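Local coordinates for protein esterase D (PDB 3DKR) that probably hydrolyses carboxylic esters, as an alpha/beta hydrolase with a predicted serine-histidine-aspartate catalytic triad, at residues G99-G104 / V122-I127; P129-L134 / L197-L202; V26-Y31 / Y53-S58. One frame throughout, in Å; residues are numbered along the deposited sequence.

Contact 1: residues G99-G104 / V122-I127; sequences GLSLGG and VFSSPI. With ACT (acetate ion), chain B.
Ser101 meets Ser124 and Ser125 at the nucleophile elbow of the alpha/beta hydrolase fold, the sharp turn between strand 94-99 and helix 101-113. Gly99-Leu-Ser-Leu-Gly103 is the family's G-X-S-X-G motif, and Ser101 is the predicted nucleophile. Glycines let the turn close, since a CB on Gly99 would run into Gly103 C. The tight part lies around the serine. Its OG is anti to the carbonyl carbon (chi1 -67°). From there it donates to Ser125 O at 2.7 Å, and Ser124 CB sits 3.3 Å from the same OG. Ile127 CG1 packs against Ser101 CB at 3.9 Å. An alanine here would probably leave Ser125 O without its hydroxyl donor and the site without its predicted nucleophile. At the strand end, Phe123 N donates to Gly99 O at 2.7 Å, continuing the parallel pairing. The contact is looser between the two backbones, where a water lies 2.9 Å from both Ser101 O and Ser124 O. An acetate binds at the turn and also bonds to His226 NE2, of the predicted triad histidine. Its OXT accepts from Ser101 N. Its O accepts from Tyr31 N and, at 2.9 Å, from Leu102 N, consistent with the oxyanion hole.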
# COMPACT_ATOMS: atom_id res chain seq x y z
N GLY A 99 1.41 -3.04 -2.15
CA GLY A 99 0.72 -1.94 -1.47
C GLY A 99 1.06 -0.59 -2.03
O GLY A 99 1.98 -0.45 -2.84
N LEU A 100 0.28 0.41 -1.60
CA LEU A 100 0.56 1.82 -1.92
C LEU A 100 1.66 2.34 -0.98
O LEU A 100 2.52 1.54 -0.58
CB LEU A 100 -0.73 2.66 -1.89
CG LEU A 100 -1.52 2.49 -3.20
CD1 LEU A 100 -3.02 2.76 -3.01
CD2 LEU A 100 -0.93 3.38 -4.29
N SER A 101 1.76 3.63 -0.67
CA SER A 101 2.93 4.06 0.13
C SER A 101 2.93 3.38 1.51
O SER A 101 3.91 2.74 1.90
CB SER A 101 3.06 5.58 0.26
OG SER A 101 3.36 6.21 -0.97
N LEU A 102 1.83 3.50 2.23
CA LEU A 102 1.71 2.90 3.55
C LEU A 102 1.70 1.37 3.44
O LEU A 102 2.55 0.69 4.02
CB LEU A 102 0.45 3.40 4.26
CG LEU A 102 0.22 2.77 5.63
CD1 LEU A 102 1.27 3.20 6.67
CD2 LEU A 102 -1.19 3.11 6.10
N GLY A 103 0.75 0.83 2.68
CA GLY A 103 0.65 -0.61 2.49
C GLY A 103 1.96 -1.20 1.99
O GLY A 103 2.30 -2.33 2.34
N GLY A 104 2.67 -0.44 1.16
CA GLY A 104 3.95 -0.89 0.58
C GLY A 104 5.08 -1.06 1.59
O GLY A 104 5.97 -1.88 1.39
N VAL A 122 5.62 -2.57 -4.46
CA VAL A 122 4.95 -1.34 -4.12
C VAL A 122 4.42 -0.63 -5.36
O VAL A 122 4.97 -0.75 -6.46
CB VAL A 122 5.88 -0.39 -3.34
CG1 VAL A 122 6.53 -1.12 -2.14
CG2 VAL A 122 6.95 0.19 -4.26
N PHE A 123 3.35 0.11 -5.15
CA PHE A 123 2.77 0.97 -6.16
C PHE A 123 3.05 2.44 -5.88
O PHE A 123 2.56 3.31 -6.63
CB PHE A 123 1.26 0.77 -6.25
CG PHE A 123 0.82 -0.65 -6.49
CD1 PHE A 123 1.60 -1.55 -7.22
CD2 PHE A 123 -0.41 -1.08 -6.03
CE1 PHE A 123 1.16 -2.84 -7.45
CE2 PHE A 123 -0.86 -2.35 -6.28
CZ PHE A 123 -0.08 -3.23 -6.98
N SER A 124 3.79 2.72 -4.81
CA SER A 124 4.37 4.05 -4.56
C SER A 124 5.47 3.93 -3.51
O SER A 124 5.58 2.91 -2.81
CB SER A 124 3.31 5.06 -4.10
OG SER A 124 3.78 6.39 -4.30
N SER A 125 6.32 4.96 -3.44
CA SER A 125 7.44 4.96 -2.50
C SER A 125 6.99 4.95 -1.05
O SER A 125 5.89 5.39 -0.74
CB SER A 125 8.30 6.19 -2.76
OG SER A 125 8.93 6.07 -4.02
N PRO A 126 7.85 4.45 -0.16
CA PRO A 126 7.46 4.43 1.25
C PRO A 126 7.37 5.82 1.85
O PRO A 126 7.87 6.79 1.27
CB PRO A 126 8.59 3.62 1.91
CG PRO A 126 9.76 3.78 1.00
CD PRO A 126 9.20 3.89 -0.37
N ILE A 127 6.76 5.87 3.03
CA ILE A 127 6.66 7.07 3.84
C ILE A 127 7.89 7.10 4.73
O ILE A 127 7.97 6.33 5.69
CB ILE A 127 5.37 7.03 4.69
CG1 ILE A 127 4.14 6.97 3.77
CG2 ILE A 127 5.28 8.23 5.63
CD1 ILE A 127 2.85 6.69 4.47
C ACT B . -0.31 6.24 0.66
O ACT B . -0.20 5.48 1.66
OXT ACT B . -0.13 5.77 -0.50
CH3 ACT B . -0.66 7.70 0.82
O HOH W 1 5.84 1.85 -0.09

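Contact 2: residues P129-L134 / L197-L202; sequences PGKHHL and LVDGRL. With ACT (acetate ion), chain C.
Lys131 lies across Leu202 and alongside Asp199, on a short bridge between two loops. Its CB rests 3.6 Å from Leu202 CD2. The next atom, CG, meets the other methyl, Leu202 CD1, at 3.9 Å. The chain then bends (chi2 -65°), which keeps CD near Leu202 CD1, at 4.0 Å. NZ does not close a salt bridge: it stops 4.4 Å from Asp199 OD2. A water spans this interval, accepting from Lys131 NZ at 2.8 Å and donating to Asp199 OD2. The Asp199 carboxylate is held more directly by Arg201. NE and NH2 grip it side-on, one to each oxygen, with NE meeting the syn lone pair of OD1. OD1 also accepts from Arg201 N, a capping bond at the type I turn that leads into helix 202-209. The nearby positive charges probably stabilise the ionised aspartate. The backbones themselves form a single bridge, His132 with Val198. Asp199 N donates to Lys131 O at 3.0 Å, and His133 N donates to Leu197 O at 2.8 Å, the latter donor lying above the carbonyl plane, 40° out of it. His132 turns its ring away from Leu197 and Val198. Its ND1 donates in the ring plane to an acetate oxygen, OXT, at 2.7 Å, and Leu134 N donates to that same oxygen. His132 NE2 bonds to Asp170, so both ring nitrogens are engaged. Leu197 N and Val198 N both bond to Asp195, the predicted triad acid, so this bridge borders the active site. The contact joins the loop entering helix 134-149 to the loop between strand 187-192 and helix 202-209, while Leu134 also packs on Leu166 of helix 155-178.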
# COMPACT_ATOMS: atom_id res chain seq x y z
N PRO A 129 11.16 9.72 6.61
CA PRO A 129 11.25 11.05 7.21
C PRO A 129 11.78 12.09 6.23
O PRO A 129 12.79 11.85 5.56
CB PRO A 129 12.18 10.86 8.41
CG PRO A 129 12.91 9.57 8.13
CD PRO A 129 11.99 8.73 7.32
N GLY A 130 11.05 13.20 6.13
CA GLY A 130 11.44 14.34 5.31
C GLY A 130 11.08 14.25 3.84
O GLY A 130 11.35 15.19 3.09
N LYS A 131 10.44 13.15 3.44
CA LYS A 131 10.22 12.83 2.02
C LYS A 131 8.75 12.73 1.62
O LYS A 131 8.40 12.02 0.67
CB LYS A 131 10.92 11.52 1.70
CG LYS A 131 12.38 11.48 2.12
CD LYS A 131 13.19 12.48 1.35
CE LYS A 131 14.70 12.24 1.47
NZ LYS A 131 15.45 13.13 0.56
N HIS A 132 7.89 13.42 2.36
CA HIS A 132 6.46 13.40 2.07
C HIS A 132 5.77 14.74 2.31
O HIS A 132 6.22 15.56 3.12
CB HIS A 132 5.74 12.27 2.84
CG HIS A 132 6.18 12.10 4.26
ND1 HIS A 132 5.76 12.93 5.28
CD2 HIS A 132 6.97 11.16 4.84
CE1 HIS A 132 6.28 12.51 6.42
NE2 HIS A 132 7.01 11.44 6.18
N HIS A 133 4.69 14.93 1.57
CA HIS A 133 3.77 16.04 1.75
C HIS A 133 2.39 15.45 2.08
O HIS A 133 1.45 15.60 1.30
CB HIS A 133 3.68 16.86 0.46
CG HIS A 133 4.94 17.58 0.11
ND1 HIS A 133 6.06 16.94 -0.35
CD2 HIS A 133 5.24 18.90 0.11
CE1 HIS A 133 7.01 17.83 -0.60
NE2 HIS A 133 6.53 19.03 -0.33
N LEU A 134 2.29 14.77 3.22
CA LEU A 134 1.05 14.10 3.63
C LEU A 134 0.16 14.95 4.53
O LEU A 134 -1.02 14.64 4.71
CB LEU A 134 1.37 12.78 4.34
CG LEU A 134 1.78 11.68 3.37
CD1 LEU A 134 2.47 10.57 4.14
CD2 LEU A 134 0.58 11.12 2.59
N LEU A 197 2.33 13.52 -3.05
CA LEU A 197 2.32 13.11 -1.66
C LEU A 197 3.65 12.56 -1.16
O LEU A 197 3.97 12.74 -0.00
CB LEU A 197 1.23 12.06 -1.41
CG LEU A 197 -0.22 12.48 -1.64
CD1 LEU A 197 -1.12 11.34 -1.25
CD2 LEU A 197 -0.55 13.73 -0.81
N VAL A 198 4.41 11.89 -2.03
CA VAL A 198 5.74 11.40 -1.65
C VAL A 198 6.75 11.74 -2.74
O VAL A 198 6.38 11.92 -3.90
CB VAL A 198 5.75 9.88 -1.37
CG1 VAL A 198 4.76 9.54 -0.25
CG2 VAL A 198 5.46 9.08 -2.63
N ASP A 199 8.02 11.84 -2.34
CA ASP A 199 9.11 12.15 -3.23
C ASP A 199 9.41 10.89 -4.04
O ASP A 199 9.97 9.93 -3.52
CB ASP A 199 10.32 12.58 -2.40
CG ASP A 199 11.52 13.00 -3.23
OD1 ASP A 199 11.54 12.73 -4.46
OD2 ASP A 199 12.46 13.58 -2.63
N GLY A 200 9.01 10.88 -5.31
CA GLY A 200 9.19 9.71 -6.15
C GLY A 200 10.62 9.26 -6.32
O GLY A 200 10.87 8.13 -6.73
N ARG A 201 11.58 10.14 -6.05
CA ARG A 201 12.98 9.74 -6.10
C ARG A 201 13.27 8.57 -5.15
O ARG A 201 14.24 7.82 -5.35
CB ARG A 201 13.89 10.92 -5.78
CG ARG A 201 13.99 11.88 -6.92
CD ARG A 201 14.75 13.15 -6.57
NE ARG A 201 14.11 13.89 -5.51
CZ ARG A 201 14.56 15.06 -5.05
NH1 ARG A 201 15.65 15.60 -5.59
NH2 ARG A 201 13.93 15.68 -4.07
N LEU A 202 12.45 8.42 -4.11
CA LEU A 202 12.61 7.29 -3.19
C LEU A 202 12.51 5.93 -3.89
O LEU A 202 13.07 4.94 -3.41
CB LEU A 202 11.58 7.35 -2.06
CG LEU A 202 11.93 8.21 -0.86
CD1 LEU A 202 12.48 9.56 -1.28
CD2 LEU A 202 10.66 8.36 0.02
C ACT C . 4.28 16.30 5.43
O ACT C . 3.36 17.04 5.05
OXT ACT C . 4.10 15.07 5.30
CH3 ACT C . 5.53 16.85 6.05
O HOH W 2 14.92 12.63 -2.12

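Contact 3: residues V26-Y31 / Y53-S58. With ACT (acetate ion), chain B.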
# COMPACT_ATOMS: atom_id res chain seq x y z
N VAL A 26 -2.43 -10.24 -2.13
CA VAL A 26 -2.80 -9.34 -1.04
C VAL A 26 -2.50 -7.91 -1.49
O VAL A 26 -1.39 -7.62 -1.94
CB VAL A 26 -2.03 -9.65 0.25
CG1 VAL A 26 -2.33 -8.62 1.32
CG2 VAL A 26 -2.35 -11.08 0.75
N LEU A 27 -3.50 -7.03 -1.36
CA LEU A 27 -3.36 -5.61 -1.74
C LEU A 27 -3.57 -4.75 -0.51
O LEU A 27 -4.62 -4.83 0.13
CB LEU A 27 -4.37 -5.21 -2.82
CG LEU A 27 -4.26 -5.97 -4.14
CD1 LEU A 27 -5.38 -5.57 -5.12
CD2 LEU A 27 -2.91 -5.78 -4.83
N LEU A 28 -2.54 -3.96 -0.17
CA LEU A 28 -2.50 -3.18 1.08
C LEU A 28 -2.63 -1.68 0.77
O LEU A 28 -1.84 -1.12 0.01
CB LEU A 28 -1.21 -3.47 1.85
CG LEU A 28 -1.04 -4.95 2.19
CD1 LEU A 28 0.30 -5.20 2.88
CD2 LEU A 28 -2.19 -5.48 3.09
N HIS A 29 -3.64 -1.05 1.35
CA HIS A 29 -4.07 0.27 0.89
C HIS A 29 -3.24 1.46 1.41
O HIS A 29 -2.22 1.27 2.07
CB HIS A 29 -5.59 0.45 1.11
CG HIS A 29 -6.03 0.55 2.55
ND1 HIS A 29 -5.85 1.70 3.31
CD2 HIS A 29 -6.76 -0.30 3.31
CE1 HIS A 29 -6.42 1.52 4.49
NE2 HIS A 29 -6.98 0.32 4.52
N ALA A 30 -3.70 2.66 1.07
CA ALA A 30 -2.99 3.91 1.39
C ALA A 30 -3.36 4.48 2.75
O ALA A 30 -4.43 4.21 3.29
CB ALA A 30 -3.29 4.95 0.33
N TYR A 31 -2.47 5.32 3.28
CA TYR A 31 -2.77 6.10 4.48
C TYR A 31 -3.89 7.09 4.13
O TYR A 31 -3.83 7.78 3.12
CB TYR A 31 -1.52 6.86 4.89
CG TYR A 31 -1.60 7.63 6.18
CD1 TYR A 31 -1.98 7.01 7.36
CD2 TYR A 31 -1.21 8.96 6.22
CE1 TYR A 31 -2.02 7.72 8.56
CE2 TYR A 31 -1.24 9.68 7.41
CZ TYR A 31 -1.63 9.05 8.57
OH TYR A 31 -1.64 9.77 9.76
N TYR A 53 -7.22 -10.37 -1.97
CA TYR A 53 -7.67 -10.03 -0.63
C TYR A 53 -7.21 -8.63 -0.28
O TYR A 53 -6.04 -8.34 -0.41
CB TYR A 53 -7.14 -11.02 0.39
CG TYR A 53 -7.59 -10.79 1.81
CD1 TYR A 53 -8.92 -10.52 2.12
CD2 TYR A 53 -6.69 -10.88 2.86
CE1 TYR A 53 -9.31 -10.34 3.44
CE2 TYR A 53 -7.08 -10.71 4.17
CZ TYR A 53 -8.39 -10.44 4.45
OH TYR A 53 -8.77 -10.30 5.78
N VAL A 54 -8.17 -7.79 0.11
CA VAL A 54 -7.95 -6.38 0.37
C VAL A 54 -8.47 -6.06 1.77
O VAL A 54 -9.67 -5.78 1.96
CB VAL A 54 -8.66 -5.49 -0.67
CG1 VAL A 54 -8.23 -4.05 -0.50
CG2 VAL A 54 -8.36 -6.00 -2.08
N PRO A 55 -7.59 -6.15 2.78
CA PRO A 55 -8.02 -5.84 4.14
C PRO A 55 -8.23 -4.35 4.37
O PRO A 55 -7.79 -3.53 3.57
CB PRO A 55 -6.86 -6.35 5.01
CG PRO A 55 -5.66 -6.31 4.12
CD PRO A 55 -6.18 -6.60 2.72
N LEU A 56 -8.85 -4.03 5.50
CA LEU A 56 -9.04 -2.66 5.95
C LEU A 56 -8.13 -2.39 7.14
O LEU A 56 -8.18 -3.12 8.13
CB LEU A 56 -10.49 -2.45 6.37
CG LEU A 56 -10.85 -1.13 7.03
CD1 LEU A 56 -10.64 0.05 6.11
CD2 LEU A 56 -12.31 -1.19 7.56
N PHE A 57 -7.34 -1.32 7.08
CA PHE A 57 -6.45 -1.00 8.18
C PHE A 57 -7.23 -0.34 9.32
O PHE A 57 -8.12 0.46 9.08
CB PHE A 57 -5.31 -0.09 7.73
CG PHE A 57 -4.22 -0.80 6.95
CD1 PHE A 57 -3.71 -2.02 7.37
CD2 PHE A 57 -3.68 -0.23 5.80
CE1 PHE A 57 -2.69 -2.66 6.65
CE2 PHE A 57 -2.66 -0.88 5.08
CZ PHE A 57 -2.17 -2.08 5.52
N SER A 58 -6.87 -0.69 10.55
CA SER A 58 -7.53 -0.10 11.72
C SER A 58 -7.57 1.41 11.62
O SER A 58 -6.59 2.06 11.21
CB SER A 58 -6.85 -0.51 13.02
OG SER A 58 -7.24 -1.81 13.40
C ACT B . -0.31 6.24 0.66
O ACT B . -0.20 5.48 1.66
OXT ACT B . -0.13 5.77 -0.50
CH3 ACT B . -0.66 7.70 0.82
O HOH W 3 -5.76 -2.97 1.81
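His29 and Phe57 form an edge-to-face pair, the edge of Phe57 turned toward the face of His29. The ring centroids are 4.7 Å apart and the planes are inclined at 53°. Phe57 CD2 stands over the imidazole near its rim, 3.5 Å from His29 CE1. The two side chains slide past each other in opposite directions. His29 CG lies between its own backbone N and carbonyl carbon (chi1 69°), and from there the ring reaches 53-58. Pro55 O lies at the edge of the imidazole, in its plane, 3.4 Å from His29 CD2. Phe57 in turn brings CZ to Leu28 CB at 4.0 Å. The Leu28 side chain crosses that of Pro55 at a slant, Leu28 CD2 touching Pro55 CG at 3.7 Å. These side chains lie at and just beyond the ends of two parallel strands in the beta-alpha-beta unit of strand 23-28, helix 39-47 and strand 51-54. Leu27 N still donates to Tyr53 O at 3.0 Å, but beyond Val54 the backbones separate. A water fills in there, donating to Leu27 O and Pro55 O and accepting weakly from His29 N. Beyond His29, Tyr31 N reaches the acetate at the predicted nucleophile. Trp77 meets the Phe57 ring, and His60 packs edge-to-face with His29. Both imidazole nitrogens are used in opposite senses. His29 ND1 donates to Ala30 O at 2.9 Å, while His29 NE2 accepts from Phe57 N at 3.1 Å, with that donor 24° out of the ring plane. This pattern would hold the ring's rotation and is consistent with a neutral histidine protonated on ND1.

Overall arrangement
From the N terminus, contact 3 comes first, closing the loop from strand 23-28 through helix 39-47 to strand 51-54. Contact 1 follows, closing the loop from the end of strand 94-99 through helix 101-113 to the exit of strand 119-122. Contact 2 opens just after it and closes the longest loop, spanning helices 134-149 and 155-178 and strand 187-192. The three follow in series, with no nesting or crossing. Contacts 3 and 1 touch through neighbouring strands, with Leu100 N probably bonded to Leu28 O, and they share one acetate. Contacts 1 and 2 pack through Pro126 and Leu202. Contacts 2 and 3 do not touch.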